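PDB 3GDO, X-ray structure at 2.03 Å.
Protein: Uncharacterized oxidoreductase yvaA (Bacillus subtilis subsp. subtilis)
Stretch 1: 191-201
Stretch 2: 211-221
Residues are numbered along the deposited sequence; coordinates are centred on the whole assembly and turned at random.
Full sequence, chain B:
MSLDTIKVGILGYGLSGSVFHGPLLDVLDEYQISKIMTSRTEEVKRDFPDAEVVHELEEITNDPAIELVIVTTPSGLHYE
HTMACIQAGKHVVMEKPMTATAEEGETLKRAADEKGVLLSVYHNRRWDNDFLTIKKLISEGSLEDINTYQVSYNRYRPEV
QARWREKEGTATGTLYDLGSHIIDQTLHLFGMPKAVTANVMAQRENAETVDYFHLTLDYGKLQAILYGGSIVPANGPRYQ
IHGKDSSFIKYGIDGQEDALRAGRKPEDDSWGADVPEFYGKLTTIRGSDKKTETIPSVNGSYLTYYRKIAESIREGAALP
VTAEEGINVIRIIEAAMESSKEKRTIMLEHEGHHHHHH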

ATOM      1  N   GLY B 191     -17.935  -1.353   9.368  1.00 35.80           N
ATOM      2  CA  GLY B 191     -19.103  -0.549   8.962  1.00 35.74           C
ATOM      3  C   GLY B 191     -18.763   0.378   7.816  1.00 36.26           C
ATOM      4  O   GLY B 191     -17.729   0.215   7.155  1.00 37.07           O
ATOM      5  N   MET B 192     -19.614   1.357   7.561  1.00 35.75           N
ATOM      6  CA  MET B 192     -19.415   2.253   6.452  1.00 36.03           C
ATOM      7  C   MET B 192     -18.405   3.329   6.819  1.00 37.24           C
ATOM      8  O   MET B 192     -18.416   3.829   7.960  1.00 36.67           O
ATOM      9  CB  MET B 192     -20.750   2.907   6.025  1.00 35.93           C
ATOM     10  CG  MET B 192     -21.698   1.990   5.164  1.00 36.44           C
ATOM     11  SD  MET B 192     -21.006   1.413   3.578  1.00 33.52           S
ATOM     12  CE  MET B 192     -21.549   2.691   2.506  1.00 28.19           C
ATOM     13  N   PRO B 193     -17.542   3.717   5.844  1.00 37.71           N
ATOM     14  CA  PRO B 193     -16.587   4.799   6.045  1.00 37.28           C
ATOM     15  C   PRO B 193     -17.260   6.160   5.868  1.00 38.24           C
ATOM     16  O   PRO B 193     -18.409   6.242   5.459  1.00 37.56           O
ATOM     17  CB  PRO B 193     -15.566   4.574   4.915  1.00 37.54           C
ATOM     18  CG  PRO B 193     -16.389   3.997   3.800  1.00 36.67           C
ATOM     19  CD  PRO B 193     -17.423   3.117   4.493  1.00 37.73           C
ATOM     20  N   LYS B 194     -16.553   7.243   6.137  1.00 38.81           N
ATOM     21  CA  LYS B 194     -17.179   8.519   5.873  1.00 39.10           C
ATOM     22  C   LYS B 194     -16.822   9.105   4.523  1.00 38.79           C
ATOM     23  O   LYS B 194     -17.469  10.050   4.083  1.00 38.24           O
ATOM     24  CB  LYS B 194     -16.970   9.513   6.991  1.00 40.53           C
ATOM     25  CG  LYS B 194     -15.587   9.661   7.528  1.00 44.68           C
ATOM     26  CD  LYS B 194     -15.720  10.495   8.810  1.00 49.77           C
ATOM     27  CE  LYS B 194     -14.421  10.607   9.601  1.00 52.42           C
ATOM     28  NZ  LYS B 194     -13.500  11.598   8.966  1.00 54.95           N
ATOM     29  N   ALA B 195     -15.821   8.526   3.851  1.00 36.16           N
ATOM     30  CA  ALA B 195     -15.460   9.007   2.538  1.00 34.64           C
ATOM     31  C   ALA B 195     -14.658   7.954   1.799  1.00 33.83           C
ATOM     32  O   ALA B 195     -14.159   6.995   2.420  1.00 32.45           O
ATOM     33  CB  ALA B 195     -14.707  10.334   2.635  1.00 33.81           C
ATOM     34  N   VAL B 196     -14.581   8.108   0.475  1.00 32.62           N
ATOM     35  CA  VAL B 196     -13.822   7.188  -0.379  1.00 32.05           C
ATOM     36  C   VAL B 196     -12.992   8.059  -1.297  1.00 32.19           C
ATOM     37  O   VAL B 196     -13.513   9.023  -1.885  1.00 32.16           O
ATOM     38  CB  VAL B 196     -14.767   6.300  -1.240  1.00 32.25           C
ATOM     39  CG1 VAL B 196     -13.994   5.402  -2.241  1.00 30.80           C
ATOM     40  CG2 VAL B 196     -15.687   5.459  -0.362  1.00 32.48           C
ATOM     41  N   THR B 197     -11.703   7.748  -1.412  1.00 32.23           N
ATOM     42  CA  THR B 197     -10.832   8.430  -2.379  1.00 31.72           C
ATOM     43  C   THR B 197     -10.239   7.320  -3.266  1.00 32.22           C
ATOM     44  O   THR B 197      -9.740   6.302  -2.754  1.00 31.61           O
ATOM     45  CB  THR B 197      -9.770   9.275  -1.658  1.00 31.39           C
ATOM     46  OG1 THR B 197     -10.404  10.187  -0.742  1.00 34.92           O
ATOM     47  CG2 THR B 197      -8.880  10.092  -2.666  1.00 31.50           C
ATOM     48  N   ALA B 198     -10.294   7.462  -4.584  1.00 32.22           N
ATOM     49  CA  ALA B 198      -9.909   6.300  -5.400  1.00 32.51           C
ATOM     50  C   ALA B 198      -9.303   6.674  -6.735  1.00 33.15           C
ATOM     51  O   ALA B 198      -9.608   7.725  -7.300  1.00 31.80           O
ATOM     52  CB  ALA B 198     -11.131   5.380  -5.611  1.00 30.78           C
ATOM     53  N   ASN B 199      -8.469   5.766  -7.243  1.00 32.93           N
ATOM     54  CA  ASN B 199      -8.025   5.795  -8.618  1.00 33.42           C
ATOM     55  C   ASN B 199      -8.411   4.449  -9.229  1.00 34.12           C
ATOM     56  O   ASN B 199      -8.071   3.369  -8.703  1.00 33.51           O
ATOM     57  CB  ASN B 199      -6.515   6.076  -8.699  1.00 33.12           C
ATOM     58  CG  ASN B 199      -6.008   6.196 -10.139  1.00 36.94           C
ATOM     59  OD1 ASN B 199      -6.690   6.765 -11.010  1.00 36.83           O
ATOM     60  ND2 ASN B 199      -4.817   5.638 -10.407  1.00 37.34           N
ATOM     61  N   VAL B 200      -9.152   4.498 -10.326  1.00 34.26           N
ATOM     62  CA  VAL B 200      -9.640   3.275 -10.947  1.00 35.62           C
ATOM     63  C   VAL B 200      -9.304   3.438 -12.444  1.00 36.65           C
ATOM     64  O   VAL B 200      -9.701   4.432 -13.068  1.00 36.62           O
ATOM     65  CB  VAL B 200     -11.170   3.074 -10.634  1.00 35.96           C
ATOM     66  CG1 VAL B 200     -11.740   1.868 -11.296  1.00 37.03           C
ATOM     67  CG2 VAL B 200     -11.411   2.965  -9.099  1.00 35.56           C
ATOM     68  N   MET B 201      -8.524   2.504 -12.983  1.00 36.76           N
ATOM     69  CA  MET B 201      -7.991   2.643 -14.332  1.00 37.41           C
ATOM     70  C   MET B 201      -7.697   1.310 -14.986  1.00 38.15           C
ATOM     71  O   MET B 201      -7.795   0.220 -14.375  1.00 37.65           O
ATOM     72  CB  MET B 201      -6.725   3.555 -14.381  1.00 37.65           C
ATOM     73  CG  MET B 201      -5.378   2.938 -13.821  1.00 37.51           C
ATOM     74  SD  MET B 201      -3.834   3.958 -13.915  1.00 39.90           S
ATOM     75  CE  MET B 201      -4.345   5.527 -13.437  1.00 33.79           C
TER
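Stretch 2 211-221: DYFHLTLDYGK

Two neighbouring strands of an antiparallel sheet are held together by a repeating backbone pattern, while their side chains sort onto two faces; residues 191-201 and 211-221 of yvaA illustrate both the pattern and the way its ends are finished. Strand 195-201 and strand 212-219 run in opposite senses, with 171° between their N-to-C directions and a closest axial approach of 4.6 Å. Together the two stretches bury 850 Å², both sides summed.

The contact begins before the strand does. Gly191, the first residue after a helix to leave helical geometry, has a positive phi of 76°, and its carbonyl lies at the ring edge of Tyr219, where Tyr219 OH donates a hydrogen bond to Gly191 O (2.8 Å). Met192 turns its side chain away, leaving its backbone to pass the same tyrosine. Pro193 then covers a face of that ring: Pro193 CB lies 3.8 Å from the ring centroid of Tyr219 and only 13° off the normal, a CH-pi contact. The same carbon meets Leu217, with Pro193 CB 3.8 Å from Leu217 CB.

At Lys194 the backbone engages Asp218, with Lys194 N donating to Asp218 O at 2.7 Å. The CA-to-CB bond of Lys194 points sideways, but the end of the side chain comes nearer to stretch 2 and forms a long salt bridge, Lys194 NZ to Asp218 OD2 (3.7 Å). Asp218 is also tied to its own turn, since Gly220 N donates to Asp218 OD1 (2.8 Å). Ala195 accepts a nearly straight bond from the same residue, Asp218 N to Ala195 O at 2.9 Å.

From here the ladder becomes regular. Val196 faces Leu217 in a non-hydrogen-bonded pair, with Val196 CA 3.3 Å from Thr216 O in a CA-H...O contact. Thr197 and Thr216 exchange two bonds, Thr197 N to Thr216 O at 2.9 Å and Thr216 N to Thr197 O at 2.7 Å. Ala198 sits opposite Leu215 in a non-hydrogen-bonded pair, with Ala198 CA 4.4 Å from Leu215 CA, the same spacing as between Val200 CA and Phe213 CA. Ala198 CB reaches Leu215 CG at 3.8 Å.

Asn199 repeats the two-bond motif with His214 (Asn199 N to His214 O, 3.0 Å; His214 N to Asn199 O, 2.9 Å). Its side chain is in the t rotamer, and a water links Asn199 ND2, at 3.1 Å, to Tyr212 OH, at 2.7 Å. Val200 returns to the face of Val196 and Ala198, placing Val200 CG2 4.2 Å from Phe213 CB and equally far from Leu215 CD1.

Met201 closes the pairing. Met201 N donates to Tyr212 O at 2.9 Å, while Met201 O accepts from both Tyr212 N and Asp211 N, each at 2.9 Å. On the face shared with Thr197 and Asn199, Met201 CG packs 3.7 Å from Tyr212 CD2, and Met201 SD lies obliquely 4.9 Å from the Tyr212 ring centroid.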

ATOM      1  N   ASP B 211      -8.594  -2.530 -14.744  1.00 33.13           N
ATOM      2  CA  ASP B 211      -7.662  -3.614 -14.345  1.00 32.09           C
ATOM      3  C   ASP B 211      -6.720  -3.197 -13.187  1.00 31.17           C
ATOM      4  O   ASP B 211      -5.850  -3.975 -12.720  1.00 30.47           O
ATOM      5  CB  ASP B 211      -6.887  -4.149 -15.581  1.00 32.52           C
ATOM      6  CG  ASP B 211      -5.890  -3.131 -16.161  1.00 34.68           C
ATOM      7  OD1 ASP B 211      -5.425  -2.218 -15.430  1.00 34.23           O
ATOM      8  OD2 ASP B 211      -5.547  -3.260 -17.372  1.00 32.50           O
ATOM      9  N   TYR B 212      -6.956  -1.988 -12.701  1.00 29.60           N
ATOM     10  CA  TYR B 212      -6.231  -1.412 -11.594  1.00 29.51           C
ATOM     11  C   TYR B 212      -7.169  -0.577 -10.722  1.00 28.70           C
ATOM     12  O   TYR B 212      -7.940   0.263 -11.223  1.00 28.13           O
ATOM     13  CB  TYR B 212      -5.083  -0.535 -12.140  1.00 28.71           C
ATOM     14  CG  TYR B 212      -4.324   0.209 -11.081  1.00 28.98           C
ATOM     15  CD1 TYR B 212      -3.078  -0.245 -10.632  1.00 30.08           C
ATOM     16  CD2 TYR B 212      -4.859   1.362 -10.498  1.00 28.68           C
ATOM     17  CE1 TYR B 212      -2.373   0.445  -9.627  1.00 29.57           C
ATOM     18  CE2 TYR B 212      -4.213   2.033  -9.495  1.00 27.04           C
ATOM     19  CZ  TYR B 212      -2.965   1.564  -9.051  1.00 30.56           C
ATOM     20  OH  TYR B 212      -2.311   2.280  -8.099  1.00 28.99           O
ATOM     21  N   PHE B 213      -7.078  -0.770  -9.411  1.00 28.65           N
ATOM     22  CA  PHE B 213      -7.791   0.102  -8.485  1.00 27.77           C
ATOM     23  C   PHE B 213      -6.978   0.288  -7.222  1.00 27.87           C
ATOM     24  O   PHE B 213      -6.284  -0.644  -6.726  1.00 27.13           O
ATOM     25  CB  PHE B 213      -9.210  -0.451  -8.153  1.00 27.73           C
ATOM     26  CG  PHE B 213      -9.186  -1.777  -7.443  1.00 27.05           C
ATOM     27  CD1 PHE B 213      -9.009  -1.842  -6.051  1.00 27.85           C
ATOM     28  CD2 PHE B 213      -9.304  -2.957  -8.149  1.00 23.89           C
ATOM     29  CE1 PHE B 213      -8.944  -3.067  -5.405  1.00 25.68           C
ATOM     30  CE2 PHE B 213      -9.217  -4.175  -7.516  1.00 26.56           C
ATOM     31  CZ  PHE B 213      -9.066  -4.232  -6.128  1.00 25.87           C
ATOM     32  N   HIS B 214      -7.099   1.485  -6.691  1.00 26.51           N
ATOM     33  CA  HIS B 214      -6.535   1.824  -5.406  1.00 27.44           C
ATOM     34  C   HIS B 214      -7.585   2.658  -4.636  1.00 27.73           C
ATOM     35  O   HIS B 214      -7.901   3.781  -5.028  1.00 28.20           O
ATOM     36  CB  HIS B 214      -5.263   2.667  -5.612  1.00 26.98           C
ATOM     37  CG  HIS B 214      -4.472   2.803  -4.365  1.00 29.53           C
ATOM     38  ND1 HIS B 214      -4.824   3.682  -3.351  1.00 30.47           N
ATOM     39  CD2 HIS B 214      -3.411   2.088  -3.906  1.00 29.19           C
ATOM     40  CE1 HIS B 214      -3.971   3.536  -2.346  1.00 32.47           C
ATOM     41  NE2 HIS B 214      -3.115   2.568  -2.652  1.00 28.71           N
ATOM     42  N   LEU B 215      -8.146   2.116  -3.574  1.00 28.23           N
ATOM     43  CA  LEU B 215      -9.184   2.842  -2.839  1.00 28.62           C
ATOM     44  C   LEU B 215      -8.739   3.147  -1.421  1.00 29.35           C
ATOM     45  O   LEU B 215      -8.139   2.296  -0.763  1.00 28.88           O
ATOM     46  CB  LEU B 215     -10.465   1.984  -2.746  1.00 29.06           C
ATOM     47  CG  LEU B 215     -11.537   1.998  -3.832  1.00 28.51           C
ATOM     48  CD1 LEU B 215     -10.969   1.559  -5.193  1.00 30.47           C
ATOM     49  CD2 LEU B 215     -12.645   1.043  -3.390  1.00 29.61           C
ATOM     50  N   THR B 216      -9.048   4.346  -0.955  1.00 29.11           N
ATOM     51  CA  THR B 216      -8.901   4.674   0.455  1.00 32.16           C
ATOM     52  C   THR B 216     -10.298   4.884   1.061  1.00 32.19           C
ATOM     53  O   THR B 216     -11.058   5.781   0.601  1.00 32.91           O
ATOM     54  CB  THR B 216      -8.052   5.965   0.667  1.00 32.29           C
ATOM     55  OG1 THR B 216      -6.738   5.784   0.102  1.00 34.48           O
ATOM     56  CG2 THR B 216      -7.949   6.319   2.162  1.00 33.01           C
ATOM     57  N   LEU B 217     -10.628   4.072   2.050  1.00 30.91           N
ATOM     58  CA  LEU B 217     -11.857   4.267   2.859  1.00 32.66           C
ATOM     59  C   LEU B 217     -11.553   4.964   4.178  1.00 32.70           C
ATOM     60  O   LEU B 217     -10.793   4.449   5.027  1.00 31.11           O
ATOM     61  CB  LEU B 217     -12.615   2.956   3.096  1.00 31.98           C
ATOM     62  CG  LEU B 217     -13.447   2.367   1.946  1.00 32.90           C
ATOM     63  CD1 LEU B 217     -12.660   2.128   0.669  1.00 31.95           C
ATOM     64  CD2 LEU B 217     -14.113   1.035   2.375  1.00 31.60           C
ATOM     65  N   ASP B 218     -12.135   6.160   4.308  1.00 32.91           N
ATOM     66  CA  ASP B 218     -11.790   7.078   5.369  1.00 34.97           C
ATOM     67  C   ASP B 218     -12.678   6.781   6.575  1.00 35.46           C
ATOM     68  O   ASP B 218     -13.891   7.011   6.531  1.00 35.12           O
ATOM     69  CB  ASP B 218     -11.957   8.538   4.867  1.00 35.42           C
ATOM     70  CG  ASP B 218     -11.657   9.606   5.955  1.00 37.28           C
ATOM     71  OD1 ASP B 218     -11.154   9.283   7.061  1.00 34.76           O
ATOM     72  OD2 ASP B 218     -11.943  10.794   5.679  1.00 39.09           O
ATOM     73  N   TYR B 219     -12.081   6.223   7.617  1.00 34.97           N
ATOM     74  CA  TYR B 219     -12.775   6.045   8.891  1.00 36.06           C
ATOM     75  C   TYR B 219     -12.123   6.946   9.960  1.00 36.79           C
ATOM     76  O   TYR B 219     -12.015   6.541  11.094  1.00 38.57           O
ATOM     77  CB  TYR B 219     -12.660   4.608   9.357  1.00 34.64           C
ATOM     78  CG  TYR B 219     -13.346   3.554   8.494  1.00 35.73           C
ATOM     79  CD1 TYR B 219     -14.650   3.095   8.803  1.00 34.19           C
ATOM     80  CD2 TYR B 219     -12.691   2.985   7.400  1.00 32.17           C
ATOM     81  CE1 TYR B 219     -15.283   2.095   8.028  1.00 35.19           C
ATOM     82  CE2 TYR B 219     -13.302   1.979   6.637  1.00 34.10           C
ATOM     83  CZ  TYR B 219     -14.601   1.548   6.944  1.00 34.13           C
ATOM     84  OH  TYR B 219     -15.182   0.575   6.169  1.00 32.77           O
ATOM     85  N   GLY B 220     -11.635   8.128   9.590  1.00 37.01           N
ATOM     86  CA  GLY B 220     -11.045   9.058  10.580  1.00 37.68           C
ATOM     87  C   GLY B 220      -9.635   8.617  10.943  1.00 37.80           C
ATOM     88  O   GLY B 220      -8.702   8.699  10.124  1.00 38.07           O
ATOM     89  N   LYS B 221      -9.465   8.153  12.170  1.00 37.81           N
ATOM     90  CA  LYS B 221      -8.171   7.690  12.621  1.00 38.58           C
ATOM     91  C   LYS B 221      -7.783   6.419  11.835  1.00 37.31           C
ATOM     92  O   LYS B 221      -6.625   6.270  11.406  1.00 37.49           O
ATOM     93  CB  LYS B 221      -8.209   7.426  14.115  1.00 39.06           C
ATOM     94  CG  LYS B 221      -6.869   6.954  14.656  1.00 42.38           C
ATOM     95  CD  LYS B 221      -6.970   6.604  16.148  1.00 46.22           C
ATOM     96  CE  LYS B 221      -5.790   5.721  16.548  1.00 47.88           C
ATOM     97  NZ  LYS B 221      -5.845   5.353  17.986  1.00 49.56           N
TER
HETATM   98  O   HOH W   1      -6.703   5.831  -2.634  1.00 33.19           O
HETATM   99  O   HOH W   2      -3.235   4.829  -7.927  1.00 30.09           O